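Local coordinates for protein 3-oxo-glucose-6-phosphate:glutamate aminotransferase (PDB 4K2M) that catalyses the reversible pyridoxal phosphate-dependent transfer of an amino group from glutamate to 3-dehydro-glucose 6-phosphate, giving kanosamine 6-phosphate on the way to the antibiotic kanosamine, at residues L77-L90 against L300-L312. Numbering follows the deposited sequence.
Sequences LITNDEVEDILNTL and LQAAIGLERMKYL
Leu-300 brings its CD1 methyl to within 3.8 Å of CD2 of Leu-90, starting an antiparallel-leaning pairing of helix 80-90 with helix 300-308, segment axes 140° apart. The contact joins two helices distant in sequence within this aminotransferase of aspartate aminotransferase fold; Leu-90 also packs on its counterpart in the second subunit, so this end adjoins the dimer interface. At Ala-303 the carbonyl O accepts a hydrogen bond from a water that also donates to Glu-307 OE2. Next to it, Ile-304 lays CG1 against CG2 of Ile-86, 3.9 Å apart. Glu-307 runs its CG past Asp-85 O, then bends at chi2 (-52°); its OE1 makes a salt bridge with Lys-310 and ends 4.1 Å from Asp-85 OD2. Arg-308 reaches Glu-82 side-on: NE (2.8 Å) and NH2 (3.1 Å) both meet OE2, from one face of the carboxylate, while Ile-78 CG1 lies over one guanidinium face, toward its rim. The other oxygen, OE1, accepts from Thr-79 N, and Glu-82 N donates back to Thr-79 OG1, a capping box at the helix start. Tyr-311 closes the contact, with Glu-82 CG 3.5 Å from its ring centroid in a CH-pi contact over the face and its hydroxyl donating to Asp-85 OD2 at 2.8 Å. Glu-82 is thus held through both oxygens and its aliphatic stem, which fixes the carboxylate's rotation and ties the helix cap to the buried arginine. The Asp-85 and Glu-307 carboxylates would be expected to repel if both are charged, a cost probably eased by Lys-310 and by Arg-42, which forms a salt bridge with Asp-85.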
loop_
_atom_site.group_PDB
_atom_site.type_symbol
_atom_site.label_atom_id
_atom_site.label_comp_id
_atom_site.label_asym_id
_atom_site.label_seq_id
_atom_site.Cartn_x
_atom_site.Cartn_y
_atom_site.Cartn_z
ATOM N N LEU A 77 -18.332 -4.501 -10.241
ATOM C CA LEU A 77 -18.154 -3.314 -9.415
ATOM C C LEU A 77 -17.437 -2.203 -10.178
ATOM O O LEU A 77 -17.318 -1.079 -9.691
ATOM C CB LEU A 77 -17.395 -3.644 -8.128
ATOM C CG LEU A 77 -18.171 -4.489 -7.128
ATOM C CD1 LEU A 77 -17.319 -4.785 -5.896
ATOM C CD2 LEU A 77 -19.443 -3.766 -6.732
ATOM N N ILE A 78 -16.953 -2.511 -11.375
ATOM C CA ILE A 78 -16.325 -1.481 -12.184
ATOM C C ILE A 78 -16.975 -1.539 -13.562
ATOM O O ILE A 78 -17.051 -2.605 -14.157
ATOM C CB ILE A 78 -14.781 -1.633 -12.227
ATOM C CG1 ILE A 78 -14.143 -0.454 -12.971
ATOM C CG2 ILE A 78 -14.355 -2.968 -12.847
ATOM C CD1 ILE A 78 -12.609 -0.559 -13.098
ATOM N N THR A 79 -17.490 -0.408 -14.040
ATOM C CA THR A 79 -18.250 -0.391 -15.303
ATOM C C THR A 79 -17.344 -0.217 -16.502
ATOM O O THR A 79 -16.175 0.163 -16.351
ATOM C CB THR A 79 -19.300 0.736 -15.311
ATOM O OG1 THR A 79 -18.634 2.008 -15.282
ATOM C CG2 THR A 79 -20.210 0.613 -14.093
ATOM N N ASN A 80 -17.865 -0.487 -17.699
ATOM C CA ASN A 80 -17.060 -0.290 -18.895
ATOM C C ASN A 80 -16.634 1.170 -19.035
ATOM O O ASN A 80 -15.520 1.463 -19.470
ATOM C CB ASN A 80 -17.812 -0.754 -20.155
ATOM C CG ASN A 80 -17.954 -2.266 -20.238
ATOM O OD1 ASN A 80 -17.210 -3.011 -19.599
ATOM N ND2 ASN A 80 -18.916 -2.728 -21.040
ATOM N N ASP A 81 -17.519 2.096 -18.675
ATOM C CA ASP A 81 -17.183 3.516 -18.772
ATOM C C ASP A 81 -16.032 3.896 -17.830
ATOM O O ASP A 81 -15.158 4.698 -18.176
ATOM C CB ASP A 81 -18.409 4.398 -18.524
ATOM C CG ASP A 81 -19.348 4.459 -19.734
ATOM O OD1 ASP A 81 -18.988 3.927 -20.812
ATOM O OD2 ASP A 81 -20.441 5.053 -19.600
ATOM N N GLU A 82 -16.018 3.307 -16.645
ATOM C CA GLU A 82 -14.918 3.570 -15.718
ATOM C C GLU A 82 -13.614 3.051 -16.294
ATOM O O GLU A 82 -12.584 3.736 -16.236
ATOM C CB GLU A 82 -15.189 2.931 -14.353
ATOM C CG GLU A 82 -16.264 3.636 -13.545
ATOM C CD GLU A 82 -16.624 2.873 -12.289
ATOM O OE1 GLU A 82 -17.500 1.984 -12.368
ATOM O OE2 GLU A 82 -16.034 3.169 -11.229
ATOM N N VAL A 83 -13.654 1.851 -16.869
ATOM C CA VAL A 83 -12.450 1.241 -17.428
ATOM C C VAL A 83 -11.892 2.137 -18.519
ATOM O O VAL A 83 -10.681 2.363 -18.592
ATOM C CB VAL A 83 -12.708 -0.184 -17.961
ATOM C CG1 VAL A 83 -11.500 -0.701 -18.740
ATOM C CG2 VAL A 83 -13.006 -1.132 -16.800
ATOM N N GLU A 84 -12.778 2.674 -19.354
ATOM C CA GLU A 84 -12.353 3.583 -20.411
ATOM C C GLU A 84 -11.709 4.856 -19.844
ATOM O O GLU A 84 -10.630 5.263 -20.298
ATOM C CB GLU A 84 -13.539 3.924 -21.330
ATOM C CG GLU A 84 -13.200 4.895 -22.447
ATOM C CD GLU A 84 -14.303 4.980 -23.494
ATOM O OE1 GLU A 84 -15.326 4.281 -23.335
ATOM O OE2 GLU A 84 -14.141 5.734 -24.478
ATOM N N ASP A 85 -12.353 5.469 -18.849
ATOM C CA ASP A 85 -11.810 6.656 -18.192
ATOM C C ASP A 85 -10.441 6.375 -17.582
ATOM O O ASP A 85 -9.544 7.215 -17.648
ATOM C CB ASP A 85 -12.740 7.147 -17.076
ATOM C CG ASP A 85 -14.016 7.777 -17.604
ATOM O OD1 ASP A 85 -14.073 8.092 -18.812
ATOM O OD2 ASP A 85 -14.956 7.971 -16.804
ATOM N N ILE A 86 -10.305 5.209 -16.952
ATOM C CA ILE A 86 -9.062 4.865 -16.250
ATOM C C ILE A 86 -7.927 4.623 -17.237
ATOM O O ILE A 86 -6.815 5.115 -17.052
ATOM C CB ILE A 86 -9.265 3.647 -15.323
ATOM C CG1 ILE A 86 -10.188 4.018 -14.154
ATOM C CG2 ILE A 86 -7.935 3.128 -14.799
ATOM C CD1 ILE A 86 -10.832 2.792 -13.484
ATOM N N LEU A 87 -8.205 3.883 -18.301
ATOM C CA LEU A 87 -7.199 3.664 -19.340
ATOM C C LEU A 87 -6.744 4.986 -19.951
ATOM O O LEU A 87 -5.564 5.151 -20.275
ATOM C CB LEU A 87 -7.727 2.727 -20.419
ATOM C CG LEU A 87 -7.839 1.265 -20.008
ATOM C CD1 LEU A 87 -8.600 0.465 -21.065
ATOM C CD2 LEU A 87 -6.450 0.663 -19.803
ATOM N N ASN A 88 -7.680 5.916 -20.108
ATOM C CA ASN A 88 -7.374 7.253 -20.613
ATOM C C ASN A 88 -6.426 8.042 -19.713
ATOM O O ASN A 88 -5.463 8.641 -20.194
ATOM C CB ASN A 88 -8.657 8.065 -20.841
ATOM C CG ASN A 88 -9.336 7.727 -22.153
ATOM O OD1 ASN A 88 -8.681 7.304 -23.104
ATOM N ND2 ASN A 88 -10.656 7.906 -22.209
ATOM N N THR A 89 -6.703 8.056 -18.411
ATOM C CA THR A 89 -5.845 8.795 -17.489
ATOM C C THR A 89 -4.471 8.123 -17.342
ATOM O O THR A 89 -3.453 8.805 -17.220
ATOM C CB THR A 89 -6.515 9.064 -16.102
ATOM O OG1 THR A 89 -5.877 10.183 -15.470
ATOM C CG2 THR A 89 -6.415 7.853 -15.179
ATOM N N LEU A 90 -4.440 6.793 -17.389
ATOM C CA LEU A 90 -3.184 6.062 -17.250
ATOM C C LEU A 90 -2.306 6.257 -18.479
ATOM O O LEU A 90 -1.084 6.171 -18.402
ATOM C CB LEU A 90 -3.438 4.577 -17.004
ATOM C CG LEU A 90 -4.137 4.298 -15.668
ATOM C CD1 LEU A 90 -4.206 2.802 -15.384
ATOM C CD2 LEU A 90 -3.464 5.056 -14.501
ATOM N N LEU A 300 -0.520 7.085 -8.658
ATOM C CA LEU A 300 -1.259 6.372 -9.702
ATOM C C LEU A 300 -2.692 6.120 -9.244
ATOM O O LEU A 300 -3.644 6.336 -10.004
ATOM C CB LEU A 300 -0.565 5.058 -10.084
ATOM C CG LEU A 300 -1.252 4.299 -11.230
ATOM C CD1 LEU A 300 -0.336 4.210 -12.430
ATOM C CD2 LEU A 300 -1.674 2.893 -10.802
ATOM N N GLN A 301 -2.858 5.705 -7.991
ATOM C CA GLN A 301 -4.200 5.432 -7.480
ATOM C C GLN A 301 -5.016 6.703 -7.294
ATOM O O GLN A 301 -6.239 6.686 -7.452
ATOM C CB GLN A 301 -4.157 4.657 -6.151
ATOM C CG GLN A 301 -3.623 3.230 -6.259
ATOM C CD GLN A 301 -4.391 2.350 -7.250
ATOM O OE1 GLN A 301 -5.571 2.574 -7.534
ATOM N NE2 GLN A 301 -3.707 1.341 -7.786
ATOM N N ALA A 302 -4.357 7.797 -6.933
ATOM C CA ALA A 302 -5.059 9.083 -6.819
ATOM C C ALA A 302 -5.577 9.525 -8.187
ATOM O O ALA A 302 -6.679 10.071 -8.297
ATOM C CB ALA A 302 -4.155 10.155 -6.183
ATOM N N ALA A 303 -4.803 9.285 -9.243
ATOM C CA ALA A 303 -5.277 9.618 -10.585
ATOM C C ALA A 303 -6.501 8.778 -10.930
ATOM O O ALA A 303 -7.463 9.269 -11.521
ATOM C CB ALA A 303 -4.168 9.395 -11.632
ATOM N N ILE A 304 -6.462 7.503 -10.566
ATOM C CA ILE A 304 -7.591 6.612 -10.825
ATOM C C ILE A 304 -8.792 7.061 -9.984
ATOM O O ILE A 304 -9.938 7.046 -10.449
ATOM C CB ILE A 304 -7.222 5.156 -10.483
ATOM C CG1 ILE A 304 -6.308 4.585 -11.570
ATOM C CG2 ILE A 304 -8.478 4.275 -10.376
ATOM C CD1 ILE A 304 -5.755 3.205 -11.227
ATOM N N GLY A 305 -8.521 7.450 -8.743
ATOM C CA GLY A 305 -9.566 7.903 -7.838
ATOM C C GLY A 305 -10.292 9.122 -8.362
ATOM O O GLY A 305 -11.514 9.255 -8.194
ATOM N N LEU A 306 -9.550 10.011 -9.017
ATOM C CA LEU A 306 -10.152 11.225 -9.547
ATOM C C LEU A 306 -11.098 10.877 -10.693
ATOM O O LEU A 306 -12.004 11.647 -11.005
ATOM C CB LEU A 306 -9.076 12.214 -9.991
ATOM C CG LEU A 306 -8.372 12.859 -8.800
ATOM C CD1 LEU A 306 -7.063 13.523 -9.198
ATOM C CD2 LEU A 306 -9.303 13.877 -8.127
ATOM N N GLU A 307 -10.896 9.720 -11.316
ATOM C CA GLU A 307 -11.835 9.264 -12.346
ATOM C C GLU A 307 -13.020 8.551 -11.727
ATOM O O GLU A 307 -14.173 8.852 -12.043
ATOM C CB GLU A 307 -11.160 8.323 -13.345
ATOM C CG GLU A 307 -10.128 8.976 -14.233
ATOM C CD GLU A 307 -10.656 10.212 -14.931
ATOM O OE1 GLU A 307 -11.788 10.167 -15.464
ATOM O OE2 GLU A 307 -9.945 11.240 -14.921
ATOM N N ARG A 308 -12.756 7.595 -10.840
ATOM C CA ARG A 308 -13.845 6.776 -10.321
ATOM C C ARG A 308 -14.778 7.583 -9.441
ATOM O O ARG A 308 -15.947 7.235 -9.306
ATOM C CB ARG A 308 -13.307 5.526 -9.587
ATOM C CG ARG A 308 -12.506 4.606 -10.526
ATOM C CD ARG A 308 -12.325 3.209 -9.942
ATOM N NE ARG A 308 -13.594 2.487 -9.969
ATOM C CZ ARG A 308 -13.835 1.313 -9.396
ATOM N NH1 ARG A 308 -12.886 0.671 -8.712
ATOM N NH2 ARG A 308 -15.045 0.772 -9.533
ATOM N N MET A 309 -14.273 8.670 -8.860
ATOM C CA MET A 309 -15.081 9.500 -7.979
ATOM C C MET A 309 -16.220 10.159 -8.727
ATOM O O MET A 309 -17.213 10.555 -8.112
ATOM C CB MET A 309 -14.226 10.584 -7.308
ATOM C CG MET A 309 -14.816 11.134 -6.017
ATOM S SD MET A 309 -13.625 12.184 -5.141
ATOM C CE MET A 309 -12.385 12.264 -6.422
ATOM N N LYS A 310 -16.085 10.280 -10.047
ATOM C CA LYS A 310 -17.124 10.918 -10.855
ATOM C C LYS A 310 -18.430 10.139 -10.819
ATOM O O LYS A 310 -19.487 10.670 -11.177
ATOM C CB LYS A 310 -16.651 11.066 -12.299
ATOM C CG LYS A 310 -15.404 11.923 -12.434
ATOM C CD LYS A 310 -14.860 11.846 -13.851
ATOM C CE LYS A 310 -13.698 12.813 -14.017
ATOM N NZ LYS A 310 -13.126 12.744 -15.390
ATOM N N TYR A 311 -18.349 8.889 -10.376
ATOM C CA TYR A 311 -19.493 7.984 -10.343
ATOM C C TYR A 311 -20.129 7.883 -8.952
ATOM O O TYR A 311 -21.171 7.248 -8.799
ATOM C CB TYR A 311 -19.073 6.579 -10.833
ATOM C CG TYR A 311 -18.619 6.546 -12.279
ATOM C CD1 TYR A 311 -19.448 6.061 -13.286
ATOM C CD2 TYR A 311 -17.357 7.008 -12.634
ATOM C CE1 TYR A 311 -19.021 6.046 -14.624
ATOM C CE2 TYR A 311 -16.926 6.996 -13.961
ATOM C CZ TYR A 311 -17.757 6.520 -14.943
ATOM O OH TYR A 311 -17.285 6.528 -16.242
ATOM N N LEU A 312 -19.529 8.518 -7.946
ATOM C CA LEU A 312 -19.935 8.296 -6.548
ATOM C C LEU A 312 -21.365 8.722 -6.179
ATOM O O LEU A 312 -22.114 7.945 -5.585
ATOM C CB LEU A 312 -18.925 8.926 -5.574
ATOM C CG LEU A 312 -19.245 8.829 -4.083
ATOM C CD1 LEU A 312 -19.425 7.363 -3.665
ATOM C CD2 LEU A 312 -18.135 9.512 -3.256
HETATM O O HOH W 1 -16.752 4.475 -9.168
HETATM O O HOH W 2 -7.455 11.500 -13.214
#